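PDB 3QYH: Co-type Nitrile Hydratase beta subunit from Pseudomonas putida, which pairs with an alpha subunit to form a cobalt-dependent nitrile hydratase, the enzyme that hydrates nitriles to the corresponding amides. Local coordinates for residues A119-A127 / D164-D172; H147-R155 / I207-Y215. One frame throughout, in Å; residues are numbered along the deposited sequence.

Contact 1 of 2, residues A119-A127 / D164-D172; sequences ASAAREEGA and DHGVFVTPD
Ala122 and Phe168 face each other across a single beta bridge, held by two backbone bonds: Val169 N to Ala121 O at 3.0 Å and Arg123 N to Val167 O at 2.9 Å. Both are nearly straight, with N-H...O angles of 163° and 167°. The Phe168 ring lies obliquely against the backbone of Ala121 and Ala122, its CE1 3.8 Å from Ala122 CB. Val167 turns its CB and CG1 against the Arg123 carbonyl, and CG1 also meets the chain at Gly126. Arg123 bends at chi2 (-73°), which carries its guanidinium back alongside Val169; CG2 of that valine sits over one face, 3.4 Å from Arg123 NH2. In the guanidinium plane, Arg123 NH1 reaches Ser120 O at 3.0 Å and Ala122 O at 2.8 Å, pinning the turn. Behind it, Ser120 OG accepts from Ala122 N in an ST turn and also bonds an acidic side chain of the neighbouring protein chain. Arg123 NE forms a salt bridge with Glu180. Held by two carbonyls at NH1 and by Glu180 at NE, the guanidinium is probably restrained in rotation, tying the loop after helix 111-117 to the end of strand 158-168.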
ATOM      1  N   ALA B 119     -10.912  -5.419  -7.209  1.00 18.03           N
ATOM      2  CA  ALA B 119     -11.267  -6.775  -6.790  1.00 21.25           C
ATOM      3  C   ALA B 119     -11.072  -6.873  -5.285  1.00 19.41           C
ATOM      4  O   ALA B 119      -9.952  -7.046  -4.807  1.00 20.55           O
ATOM      5  CB  ALA B 119     -10.380  -7.784  -7.498  1.00 20.16           C
ATOM      6  N   SER B 120     -12.156  -6.730  -4.543  1.00 14.69           N
ATOM      7  CA  SER B 120     -12.088  -6.755  -3.096  1.00 21.84           C
ATOM      8  C   SER B 120     -11.688  -8.139  -2.610  1.00 20.80           C
ATOM      9  O   SER B 120     -12.114  -9.140  -3.180  1.00 16.62           O
ATOM     10  CB  SER B 120     -13.446  -6.358  -2.497  1.00 18.64           C
ATOM     11  OG  SER B 120     -13.440  -6.468  -1.080  1.00 17.18           O
ATOM     12  N   ALA B 121     -10.881  -8.186  -1.551  1.00 19.43           N
ATOM     13  CA  ALA B 121     -10.516  -9.457  -0.913  1.00 17.50           C
ATOM     14  C   ALA B 121     -11.568  -9.867   0.131  1.00 17.42           C
ATOM     15  O   ALA B 121     -11.455 -10.923   0.747  1.00 17.07           O
ATOM     16  CB  ALA B 121      -9.155  -9.337  -0.260  1.00 14.82           C
ATOM     17  N   ALA B 122     -12.566  -9.013   0.358  1.00 14.03           N
ATOM     18  CA  ALA B 122     -13.642  -9.359   1.299  1.00 17.48           C
ATOM     19  C   ALA B 122     -14.437 -10.557   0.781  1.00 19.80           C
ATOM     20  O   ALA B 122     -14.643 -10.691  -0.428  1.00 21.81           O
ATOM     21  CB  ALA B 122     -14.567  -8.164   1.527  1.00 21.64           C
ATOM     22  N   ARG B 123     -14.842 -11.447   1.682  1.00 15.36           N
ATOM     23  CA  ARG B 123     -15.648 -12.599   1.308  1.00 20.52           C
ATOM     24  C   ARG B 123     -16.868 -12.733   2.209  1.00 28.74           C
ATOM     25  O   ARG B 123     -16.846 -12.339   3.379  1.00 22.94           O
ATOM     26  CB  ARG B 123     -14.825 -13.876   1.339  1.00 19.58           C
ATOM     27  CG  ARG B 123     -13.686 -13.904   0.343  1.00 20.17           C
ATOM     28  CD  ARG B 123     -14.167 -14.088  -1.082  1.00 16.20           C
ATOM     29  NE  ARG B 123     -13.041 -14.170  -2.011  1.00 17.72           N
ATOM     30  CZ  ARG B 123     -12.470 -13.117  -2.587  1.00 17.78           C
ATOM     31  NH1 ARG B 123     -12.918 -11.893  -2.331  1.00 17.92           N
ATOM     32  NH2 ARG B 123     -11.451 -13.281  -3.424  1.00 18.07           N
ATOM     33  N   GLU B 124     -17.928 -13.307   1.658  1.00 28.54           N
ATOM     34  CA  GLU B 124     -19.205 -13.401   2.347  1.00 39.43           C
ATOM     35  C   GLU B 124     -19.137 -14.301   3.578  1.00 36.79           C
ATOM     36  O   GLU B 124     -19.620 -13.939   4.654  1.00 39.70           O
ATOM     37  CB  GLU B 124     -20.273 -13.935   1.387  1.00 47.23           C
ATOM     38  CG  GLU B 124     -21.687 -13.806   1.911  1.00 67.60           C
ATOM     39  CD  GLU B 124     -22.134 -12.360   1.997  1.00 78.93           C
ATOM     40  OE1 GLU B 124     -21.726 -11.564   1.122  1.00 75.71           O
ATOM     41  OE2 GLU B 124     -22.888 -12.022   2.936  1.00 83.08           O
ATOM     42  N   GLU B 125     -18.546 -15.477   3.422  1.00 32.48           N
ATOM     43  CA  GLU B 125     -18.481 -16.412   4.537  1.00 36.49           C
ATOM     44  C   GLU B 125     -17.076 -16.933   4.778  1.00 28.75           C
ATOM     45  O   GLU B 125     -16.284 -17.071   3.848  1.00 27.89           O
ATOM     46  CB  GLU B 125     -19.456 -17.568   4.324  1.00 48.67           C
ATOM     47  CG  GLU B 125     -19.361 -18.221   2.961  1.00 53.43           C
ATOM     48  CD  GLU B 125     -20.592 -19.055   2.638  1.00 79.22           C
ATOM     49  OE1 GLU B 125     -21.676 -18.745   3.183  1.00 81.89           O
ATOM     50  OE2 GLU B 125     -20.475 -20.014   1.841  1.00 81.93           O
ATOM     51  N   GLY B 126     -16.769 -17.193   6.042  1.00 26.00           N
ATOM     52  CA  GLY B 126     -15.468 -17.716   6.427  1.00 26.81           C
ATOM     53  C   GLY B 126     -15.517 -18.116   7.887  1.00 31.43           C
ATOM     54  O   GLY B 126     -16.593 -18.106   8.481  1.00 28.40           O
ATOM     55  N   ALA B 127     -14.363 -18.454   8.464  1.00 24.23           N
ATOM     56  CA  ALA B 127     -14.295 -18.844   9.866  1.00 24.54           C
ATOM     57  C   ALA B 127     -14.955 -17.793  10.758  1.00 28.36           C
ATOM     58  O   ALA B 127     -14.887 -16.593  10.488  1.00 23.88           O
ATOM     59  CB  ALA B 127     -12.845 -19.091  10.282  1.00 24.67           C
ATOM     60  N   ASP B 164     -13.082  -4.989  14.119  1.00 15.53           N
ATOM     61  CA  ASP B 164     -13.256  -6.236  13.379  1.00 15.53           C
ATOM     62  C   ASP B 164     -13.729  -5.838  11.979  1.00 23.04           C
ATOM     63  O   ASP B 164     -14.823  -5.311  11.830  1.00 20.88           O
ATOM     64  CB  ASP B 164     -14.291  -7.132  14.077  1.00 17.97           C
ATOM     65  CG  ASP B 164     -14.620  -8.383  13.299  1.00 21.13           C
ATOM     66  OD1 ASP B 164     -14.152  -8.548  12.144  1.00 20.58           O
ATOM     67  OD2 ASP B 164     -15.360  -9.222  13.859  1.00 20.96           O
ATOM     68  N   HIS B 165     -12.911  -6.076  10.959  1.00 18.57           N
ATOM     69  CA  HIS B 165     -13.249  -5.647   9.596  1.00 18.00           C
ATOM     70  C   HIS B 165     -14.134  -6.620   8.835  1.00 19.27           C
ATOM     71  O   HIS B 165     -14.555  -6.333   7.710  1.00 20.77           O
ATOM     72  CB  HIS B 165     -11.970  -5.377   8.790  1.00 17.06           C
ATOM     73  CG  HIS B 165     -11.163  -4.242   9.319  1.00 17.15           C
ATOM     74  ND1 HIS B 165     -11.487  -2.922   9.076  1.00 14.08           N
ATOM     75  CD2 HIS B 165     -10.047  -4.220  10.089  1.00 14.92           C
ATOM     76  CE1 HIS B 165     -10.611  -2.138   9.676  1.00 16.55           C
ATOM     77  NE2 HIS B 165      -9.724  -2.901  10.295  1.00 19.13           N
ATOM     78  N   GLY B 166     -14.416  -7.779   9.422  1.00 17.94           N
ATOM     79  CA  GLY B 166     -15.159  -8.808   8.716  1.00 13.12           C
ATOM     80  C   GLY B 166     -14.237  -9.802   8.039  1.00 19.86           C
ATOM     81  O   GLY B 166     -13.044  -9.874   8.353  1.00 19.15           O
ATOM     82  N   VAL B 167     -14.777 -10.546   7.092  1.00 14.76           N
ATOM     83  CA  VAL B 167     -14.113 -11.704   6.530  1.00 16.38           C
ATOM     84  C   VAL B 167     -13.322 -11.395   5.261  1.00 19.24           C
ATOM     85  O   VAL B 167     -13.832 -10.746   4.354  1.00 16.87           O
ATOM     86  CB  VAL B 167     -15.139 -12.820   6.226  1.00 16.35           C
ATOM     87  CG1 VAL B 167     -14.474 -13.991   5.502  1.00 14.22           C
ATOM     88  CG2 VAL B 167     -15.797 -13.294   7.516  1.00 20.70           C
ATOM     89  N   PHE B 168     -12.089 -11.902   5.190  1.00 17.47           N
ATOM     90  CA  PHE B 168     -11.209 -11.682   4.038  1.00 13.90           C
ATOM     91  C   PHE B 168     -10.453 -12.944   3.665  1.00 17.76           C
ATOM     92  O   PHE B 168     -10.258 -13.840   4.497  1.00 16.47           O
ATOM     93  CB  PHE B 168     -10.196 -10.573   4.350  1.00 12.31           C
ATOM     94  CG  PHE B 168     -10.817  -9.208   4.438  1.00 16.56           C
ATOM     95  CD1 PHE B 168     -10.880  -8.391   3.324  1.00 16.67           C
ATOM     96  CD2 PHE B 168     -11.360  -8.754   5.631  1.00 14.75           C
ATOM     97  CE1 PHE B 168     -11.469  -7.111   3.397  1.00 19.47           C
ATOM     98  CE2 PHE B 168     -11.961  -7.503   5.714  1.00 20.39           C
ATOM     99  CZ  PHE B 168     -12.015  -6.680   4.592  1.00 15.62           C
ATOM    100  N   VAL B 169     -10.015 -13.009   2.415  1.00 13.55           N
ATOM    101  CA  VAL B 169      -9.108 -14.048   1.967  1.00 12.58           C
ATOM    102  C   VAL B 169      -7.877 -14.090   2.889  1.00 13.56           C
ATOM    103  O   VAL B 169      -7.454 -13.057   3.406  1.00 14.92           O
ATOM    104  CB  VAL B 169      -8.621 -13.750   0.523  1.00 14.74           C
ATOM    105  CG1 VAL B 169      -7.455 -14.679   0.124  1.00 14.83           C
ATOM    106  CG2 VAL B 169      -9.797 -13.852  -0.479  1.00 14.75           C
ATOM    107  N   THR B 170      -7.319 -15.277   3.098  1.00 15.90           N
ATOM    108  CA  THR B 170      -6.065 -15.435   3.832  1.00 15.83           C
ATOM    109  C   THR B 170      -4.877 -15.527   2.868  1.00 13.78           C
ATOM    110  O   THR B 170      -4.777 -16.478   2.074  1.00 15.25           O
ATOM    111  CB  THR B 170      -6.110 -16.708   4.721  1.00 18.25           C
ATOM    112  OG1 THR B 170      -7.136 -16.569   5.707  1.00 15.39           O
ATOM    113  CG2 THR B 170      -4.749 -16.944   5.418  1.00 18.03           C
ATOM    114  N   PRO B 171      -3.950 -14.559   2.949  1.00 14.85           N
ATOM    115  CA  PRO B 171      -2.812 -14.515   2.024  1.00 12.96           C
ATOM    116  C   PRO B 171      -1.872 -15.694   2.223  1.00 17.03           C
ATOM    117  O   PRO B 171      -1.328 -16.173   1.233  1.00 14.97           O
ATOM    118  CB  PRO B 171      -2.102 -13.199   2.380  1.00 11.32           C
ATOM    119  CG  PRO B 171      -3.092 -12.431   3.166  1.00 20.11           C
ATOM    120  CD  PRO B 171      -3.907 -13.451   3.908  1.00 14.58           C
ATOM    121  N   ASP B 172      -1.709 -16.178   3.456  1.00 16.04           N
ATOM    122  CA  ASP B 172      -0.786 -17.287   3.712  1.00 15.53           C
ATOM    123  C   ASP B 172      -1.119 -18.519   2.876  1.00 22.58           C
ATOM    124  O   ASP B 172      -0.228 -19.253   2.458  1.00 15.90           O
ATOM    125  CB  ASP B 172      -0.778 -17.692   5.194  1.00 16.56           C
ATOM    126  CG  ASP B 172      -0.500 -16.519   6.117  1.00 21.34           C
ATOM    127  OD1 ASP B 172       0.362 -16.655   7.008  1.00 18.56           O
ATOM    128  OD2 ASP B 172      -1.157 -15.458   5.962  1.00 17.70           O
TER

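Contact 2 of 2, residues H147-R155 / I207-Y215; sequences HTRMPRYTR and IRVDLWDDY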
ATOM      1  N   HIS B 147       4.685 -17.139   2.555  1.00 14.37           N
ATOM      2  CA  HIS B 147       4.138 -15.783   2.630  1.00 12.42           C
ATOM      3  C   HIS B 147       3.280 -15.616   3.891  1.00 13.26           C
ATOM      4  O   HIS B 147       2.460 -16.481   4.191  1.00 13.92           O
ATOM      5  CB  HIS B 147       3.298 -15.499   1.374  1.00 12.69           C
ATOM      6  CG  HIS B 147       2.735 -14.106   1.314  1.00 13.77           C
ATOM      7  ND1 HIS B 147       3.529 -12.978   1.286  1.00 13.68           N
ATOM      8  CD2 HIS B 147       1.453 -13.667   1.247  1.00 11.98           C
ATOM      9  CE1 HIS B 147       2.760 -11.899   1.211  1.00 14.88           C
ATOM     10  NE2 HIS B 147       1.498 -12.290   1.183  1.00 13.47           N
ATOM     11  N   THR B 148       3.454 -14.506   4.611  1.00  8.89           N
ATOM     12  CA  THR B 148       2.594 -14.189   5.741  1.00 10.23           C
ATOM     13  C   THR B 148       2.519 -12.683   5.935  1.00 13.48           C
ATOM     14  O   THR B 148       3.389 -11.949   5.452  1.00 12.98           O
ATOM     15  CB  THR B 148       3.094 -14.858   7.053  1.00 16.30           C
ATOM     16  OG1 THR B 148       2.046 -14.845   8.037  1.00 16.00           O
ATOM     17  CG2 THR B 148       4.337 -14.137   7.613  1.00 12.07           C
ATOM     18  N   ARG B 149       1.486 -12.211   6.642  1.00 13.36           N
ATOM     19  CA  ARG B 149       1.322 -10.764   6.826  1.00 13.83           C
ATOM     20  C   ARG B 149       1.434 -10.313   8.279  1.00 16.98           C
ATOM     21  O   ARG B 149       1.037  -9.189   8.598  1.00 15.76           O
ATOM     22  CB  ARG B 149      -0.022 -10.269   6.236  1.00 11.85           C
ATOM     23  CG  ARG B 149      -0.191 -10.556   4.744  1.00 11.87           C
ATOM     24  CD  ARG B 149       0.888  -9.827   3.909  1.00 13.22           C
ATOM     25  NE  ARG B 149       0.613  -8.401   3.838  1.00 13.97           N
ATOM     26  CZ  ARG B 149       1.386  -7.508   3.234  1.00 13.15           C
ATOM     27  NH1 ARG B 149       2.526  -7.868   2.639  1.00  8.72           N
ATOM     28  NH2 ARG B 149       1.003  -6.246   3.222  1.00 11.97           N
ATOM     29  N   MET B 150       1.965 -11.170   9.152  1.00 11.81           N
ATOM     30  CA  MET B 150       2.258 -10.768  10.523  1.00 16.73           C
ATOM     31  C   MET B 150       3.688 -10.306  10.607  1.00 14.01           C
ATOM     32  O   MET B 150       4.612 -11.131  10.533  1.00 15.45           O
ATOM     33  CB  MET B 150       2.001 -11.908  11.554  1.00 15.58           C
ATOM     34  CG  MET B 150       2.561 -13.276  11.220  1.00 15.63           C
ATOM     35  SD  MET B 150       2.836 -14.251  12.757  1.00 19.46           S
ATOM     36  CE  MET B 150       1.151 -14.559  13.280  1.00 15.92           C
ATOM     37  N   PRO B 151       3.895  -8.988  10.732  1.00 13.40           N
ATOM     38  CA  PRO B 151       5.284  -8.519  10.725  1.00 13.49           C
ATOM     39  C   PRO B 151       6.058  -9.097  11.904  1.00 16.02           C
ATOM     40  O   PRO B 151       5.480  -9.351  12.968  1.00 11.56           O
ATOM     41  CB  PRO B 151       5.159  -7.007  10.880  1.00 11.96           C
ATOM     42  CG  PRO B 151       3.736  -6.675  10.372  1.00 12.05           C
ATOM     43  CD  PRO B 151       2.919  -7.885  10.831  1.00 12.74           C
ATOM     44  N   ARG B 152       7.356  -9.298  11.710  1.00 12.13           N
ATOM     45  CA  ARG B 152       8.198  -9.841  12.765  1.00 13.88           C
ATOM     46  C   ARG B 152       8.073  -9.015  14.037  1.00 12.61           C
ATOM     47  O   ARG B 152       8.035  -9.575  15.130  1.00 12.27           O
ATOM     48  CB  ARG B 152       9.655  -9.871  12.317  1.00 16.57           C
ATOM     49  CG  ARG B 152      10.294 -11.221  12.516  1.00 34.10           C
ATOM     50  CD  ARG B 152      11.672 -11.368  11.837  1.00 31.84           C
ATOM     51  NE  ARG B 152      12.517 -12.249  12.648  1.00 33.74           N
ATOM     52  CZ  ARG B 152      13.813 -12.482  12.430  1.00 35.14           C
ATOM     53  NH1 ARG B 152      14.493 -13.303  13.236  1.00 24.00           N
ATOM     54  NH2 ARG B 152      14.434 -11.898  11.413  1.00 24.33           N
ATOM     55  N   TYR B 153       7.991  -7.688  13.900  1.00 11.61           N
ATOM     56  CA  TYR B 153       7.970  -6.814  15.078  1.00 10.52           C
ATOM     57  C   TYR B 153       6.739  -6.990  15.983  1.00 14.07           C
ATOM     58  O   TYR B 153       6.731  -6.505  17.115  1.00 15.83           O
ATOM     59  CB  TYR B 153       8.178  -5.329  14.699  1.00 10.55           C
ATOM     60  CG  TYR B 153       6.971  -4.637  14.071  1.00 15.31           C
ATOM     61  CD1 TYR B 153       6.858  -4.510  12.677  1.00 12.69           C
ATOM     62  CD2 TYR B 153       5.955  -4.101  14.868  1.00 11.70           C
ATOM     63  CE1 TYR B 153       5.740  -3.877  12.092  1.00 11.98           C
ATOM     64  CE2 TYR B 153       4.857  -3.454  14.301  1.00 11.12           C
ATOM     65  CZ  TYR B 153       4.749  -3.351  12.917  1.00 13.27           C
ATOM     66  OH  TYR B 153       3.650  -2.711  12.376  1.00 13.87           O
ATOM     67  N   THR B 154       5.708  -7.676  15.489  1.00 15.51           N
ATOM     68  CA  THR B 154       4.494  -7.896  16.278  1.00 12.50           C
ATOM     69  C   THR B 154       4.461  -9.258  16.989  1.00 17.12           C
ATOM     70  O   THR B 154       3.642  -9.475  17.886  1.00 16.05           O
ATOM     71  CB  THR B 154       3.199  -7.806  15.408  1.00 12.28           C
ATOM     72  OG1 THR B 154       3.146  -8.912  14.512  1.00 14.87           O
ATOM     73  CG2 THR B 154       3.114  -6.487  14.625  1.00 12.18           C
ATOM     74  N   ARG B 155       5.335 -10.174  16.586  1.00 11.97           N
ATOM     75  CA  ARG B 155       5.200 -11.556  17.041  1.00 14.89           C
ATOM     76  C   ARG B 155       5.469 -11.724  18.551  1.00 14.83           C
ATOM     77  O   ARG B 155       6.440 -11.206  19.083  1.00 13.26           O
ATOM     78  CB  ARG B 155       6.056 -12.498  16.178  1.00 15.70           C
ATOM     79  CG  ARG B 155       5.590 -12.479  14.733  1.00 18.67           C
ATOM     80  CD  ARG B 155       6.382 -13.397  13.831  1.00 14.46           C
ATOM     81  NE  ARG B 155       6.262 -12.953  12.441  1.00 17.21           N
ATOM     82  CZ  ARG B 155       7.098 -13.326  11.473  1.00 22.44           C
ATOM     83  NH1 ARG B 155       8.099 -14.163  11.745  1.00 14.31           N
ATOM     84  NH2 ARG B 155       6.946 -12.871  10.239  1.00 13.80           N
ATOM     85  N   ILE B 207       0.614   1.758  17.816  1.00 15.32           N
ATOM     86  CA  ILE B 207       0.821   1.204  16.487  1.00 11.96           C
ATOM     87  C   ILE B 207      -0.310   0.248  16.239  1.00 15.65           C
ATOM     88  O   ILE B 207      -0.548  -0.658  17.045  1.00 17.09           O
ATOM     89  CB  ILE B 207       2.157   0.431  16.388  1.00 15.61           C
ATOM     90  CG1 ILE B 207       3.347   1.361  16.620  1.00 14.20           C
ATOM     91  CG2 ILE B 207       2.286  -0.211  15.008  1.00 12.31           C
ATOM     92  CD1 ILE B 207       3.603   1.708  18.108  1.00 21.78           C
ATOM     93  N   ARG B 208      -1.042   0.472  15.157  1.00 12.12           N
ATOM     94  CA  ARG B 208      -2.137  -0.398  14.796  1.00 12.77           C
ATOM     95  C   ARG B 208      -1.692  -1.269  13.630  1.00 13.53           C
ATOM     96  O   ARG B 208      -1.029  -0.796  12.707  1.00 13.77           O
ATOM     97  CB  ARG B 208      -3.398   0.427  14.476  1.00 14.30           C
ATOM     98  CG  ARG B 208      -4.027   0.993  15.762  1.00 16.22           C
ATOM     99  CD  ARG B 208      -5.226   1.905  15.557  1.00 23.52           C
ATOM    100  NE  ARG B 208      -5.748   2.311  16.868  1.00 22.00           N
ATOM    101  CZ  ARG B 208      -7.017   2.598  17.116  1.00 24.12           C
ATOM    102  NH1 ARG B 208      -7.924   2.543  16.145  1.00 24.20           N
ATOM    103  NH2 ARG B 208      -7.376   2.934  18.349  1.00 22.85           N
ATOM    104  N   VAL B 209      -2.045  -2.547  13.696  1.00 12.96           N
ATOM    105  CA  VAL B 209      -1.664  -3.506  12.662  1.00 10.81           C
ATOM    106  C   VAL B 209      -2.861  -4.376  12.308  1.00 15.16           C
ATOM    107  O   VAL B 209      -3.609  -4.798  13.194  1.00 14.51           O
ATOM    108  CB  VAL B 209      -0.497  -4.419  13.159  1.00 13.87           C
ATOM    109  CG1 VAL B 209       0.065  -5.264  12.011  1.00 11.48           C
ATOM    110  CG2 VAL B 209       0.624  -3.583  13.809  1.00 11.63           C
ATOM    111  N   ASP B 210      -3.036  -4.689  11.024  1.00 11.92           N
ATOM    112  CA  ASP B 210      -4.146  -5.543  10.636  1.00 13.36           C
ATOM    113  C   ASP B 210      -3.757  -7.016  10.559  1.00 15.19           C
ATOM    114  O   ASP B 210      -2.861  -7.402   9.800  1.00 14.00           O
ATOM    115  CB  ASP B 210      -4.782  -5.055   9.324  1.00 15.45           C
ATOM    116  CG  ASP B 210      -5.361  -3.655   9.449  1.00 20.01           C
ATOM    117  OD1 ASP B 210      -5.631  -3.021   8.403  1.00 18.80           O
ATOM    118  OD2 ASP B 210      -5.537  -3.186  10.603  1.00 18.86           O
ATOM    119  N   LEU B 211      -4.446  -7.838  11.341  1.00 13.35           N
ATOM    120  CA  LEU B 211      -3.995  -9.200  11.574  1.00 13.91           C
ATOM    121  C   LEU B 211      -5.153 -10.172  11.428  1.00 16.18           C
ATOM    122  O   LEU B 211      -6.277  -9.868  11.834  1.00 16.28           O
ATOM    123  CB  LEU B 211      -3.383  -9.303  12.969  1.00 11.62           C
ATOM    124  CG  LEU B 211      -2.083  -8.508  13.121  1.00 16.55           C
ATOM    125  CD1 LEU B 211      -1.709  -8.367  14.579  1.00 16.54           C
ATOM    126  CD2 LEU B 211      -0.913  -9.147  12.319  1.00 12.37           C
ATOM    127  N   TRP B 212      -4.875 -11.330  10.838  1.00 10.22           N
ATOM    128  CA  TRP B 212      -5.890 -12.339  10.613  1.00 12.46           C
ATOM    129  C   TRP B 212      -6.181 -13.121  11.891  1.00 17.49           C
ATOM    130  O   TRP B 212      -5.319 -13.259  12.757  1.00 18.27           O
ATOM    131  CB  TRP B 212      -5.460 -13.279   9.494  1.00 12.63           C
ATOM    132  CG  TRP B 212      -5.721 -12.742   8.084  1.00 15.47           C
ATOM    133  CD1 TRP B 212      -6.691 -13.162   7.210  1.00 16.67           C
ATOM    134  CD2 TRP B 212      -5.003 -11.701   7.412  1.00 14.67           C
ATOM    135  NE1 TRP B 212      -6.614 -12.444   6.039  1.00 17.23           N
ATOM    136  CE2 TRP B 212      -5.581 -11.545   6.138  1.00 17.85           C
ATOM    137  CE3 TRP B 212      -3.919 -10.891   7.758  1.00 13.52           C
ATOM    138  CZ2 TRP B 212      -5.116 -10.609   5.217  1.00 15.37           C
ATOM    139  CZ3 TRP B 212      -3.458  -9.970   6.833  1.00 14.55           C
ATOM    140  CH2 TRP B 212      -4.045  -9.847   5.580  1.00 12.43           C
ATOM    141  N   ASP B 213      -7.404 -13.621  12.002  1.00 17.83           N
ATOM    142  CA  ASP B 213      -7.894 -14.277  13.217  1.00 17.13           C
ATOM    143  C   ASP B 213      -6.931 -15.354  13.721  1.00 17.48           C
ATOM    144  O   ASP B 213      -6.551 -15.347  14.895  1.00 16.53           O
ATOM    145  CB  ASP B 213      -9.286 -14.884  12.966  1.00 16.22           C
ATOM    146  CG  ASP B 213      -9.946 -15.380  14.235  1.00 22.07           C
ATOM    147  OD1 ASP B 213      -9.426 -16.344  14.812  1.00 20.92           O
ATOM    148  OD2 ASP B 213     -10.986 -14.807  14.648  1.00 22.83           O
ATOM    149  N   ASP B 214      -6.522 -16.274  12.851  1.00 15.79           N
ATOM    150  CA  ASP B 214      -5.641 -17.337  13.328  1.00 18.79           C
ATOM    151  C   ASP B 214      -4.169 -16.936  13.493  1.00 20.67           C
ATOM    152  O   ASP B 214      -3.332 -17.793  13.733  1.00 18.70           O
ATOM    153  CB  ASP B 214      -5.798 -18.643  12.525  1.00 16.81           C
ATOM    154  CG  ASP B 214      -5.264 -18.545  11.110  1.00 20.13           C
ATOM    155  OD1 ASP B 214      -4.675 -17.503  10.740  1.00 20.54           O
ATOM    156  OD2 ASP B 214      -5.439 -19.519  10.354  1.00 22.03           O
ATOM    157  N   TYR B 215      -3.865 -15.640  13.377  1.00 15.58           N
ATOM    158  CA  TYR B 215      -2.545 -15.122  13.745  1.00 19.64           C
ATOM    159  C   TYR B 215      -2.521 -14.890  15.252  1.00 17.79           C
ATOM    160  O   TYR B 215      -1.469 -14.600  15.830  1.00 19.40           O
ATOM    161  CB  TYR B 215      -2.287 -13.763  13.089  1.00 13.87           C
ATOM    162  CG  TYR B 215      -1.936 -13.747  11.613  1.00 13.60           C
ATOM    163  CD1 TYR B 215      -1.953 -14.904  10.836  1.00 13.59           C
ATOM    164  CD2 TYR B 215      -1.610 -12.539  10.996  1.00 12.17           C
ATOM    165  CE1 TYR B 215      -1.617 -14.851   9.463  1.00 16.07           C
ATOM    166  CE2 TYR B 215      -1.292 -12.470   9.645  1.00 11.84           C
ATOM    167  CZ  TYR B 215      -1.292 -13.615   8.881  1.00 13.86           C
ATOM    168  OH  TYR B 215      -0.977 -13.481   7.532  1.00 15.27           O
TER
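Met150 lies against Tyr215 and Leu211 at the apolar centre. Its CG stands over one face of the Tyr215 ring, while the sulfur makes a more distant Met-aromatic contact, 5.2 Å from the ring centroid. A bend at chi3 (69°) folds Met150 CE back to 3.5 Å from Tyr215 CB. Trp212 CB covers the opposite ring face, and Leu211 CD2 lies at the ring edge, 4.1 Å from Met150 CB. Farther along the strand, Val209 CG1 slides past Pro151 CD, and Val209 CG2 meets Thr154 CG2 tip to tip at 3.9 Å. Tyr153, in the 3-10 turn, sets its hydroxyl end against Val209 CG2 and Ile207 CG2; its OH bonds an acidic side chain of the neighbouring protein chain.

At the polar edge, Arg149 N donates to Tyr215 OH over 2.9 Å, at an N-H...O angle of 155°. The same hydroxyl probably bonds Asp172 OD2, so two partners hold the phenol oxygen. With an alanine in place of Tyr215, Met150 is likely to lose the ring it lies on, and Arg149 N and Asp172 OD2 the hydroxyl they share. Arg149 packs its CB 3.5 Å from Trp212 CZ3, then turns its guanidinium away to a modified side chain and the backbone of the neighbouring chain. Its side chain is about 5 Å from the cobalt, consistent with nitrile hydratases in which a beta-subunit arginine bonds the oxidised cysteine ligands of the metal. Arg155 grips Met150 O side-on with NE and NH2, tying the 150-155 turn together.

Buried throughout, the contact lays the loop between strands 136-139 and 158-168 along strand 206-212. Val139 touches Met150, Thr154 and Leu211, helix 171-174 adds Pro171 beside Arg149 and Trp212, and residues 207-209 continue the sheet in parallel pairing with a strand of the neighbouring chain.

Overall arrangement
Contacts 1 and 2 have centres about 15 Å apart and reach the same sheet, antiparallel within this chain, contact 1 on strand 158-168 and contact 2 on strand 206-212, with strand 183-191 between them. Their segments alternate along the chain: 119-127, 147-155, 164-172, then 207-215. All four belong to the C-terminal, SH3-like part of the beta subunit. The two contacts meet at the start of helix 171-174, where Asp172 joins them and Pro171 packs on Trp212. Both also touch the partner chain, and contact 2 approaches the cobalt more closely, joining the sheet to the metal-site surroundings.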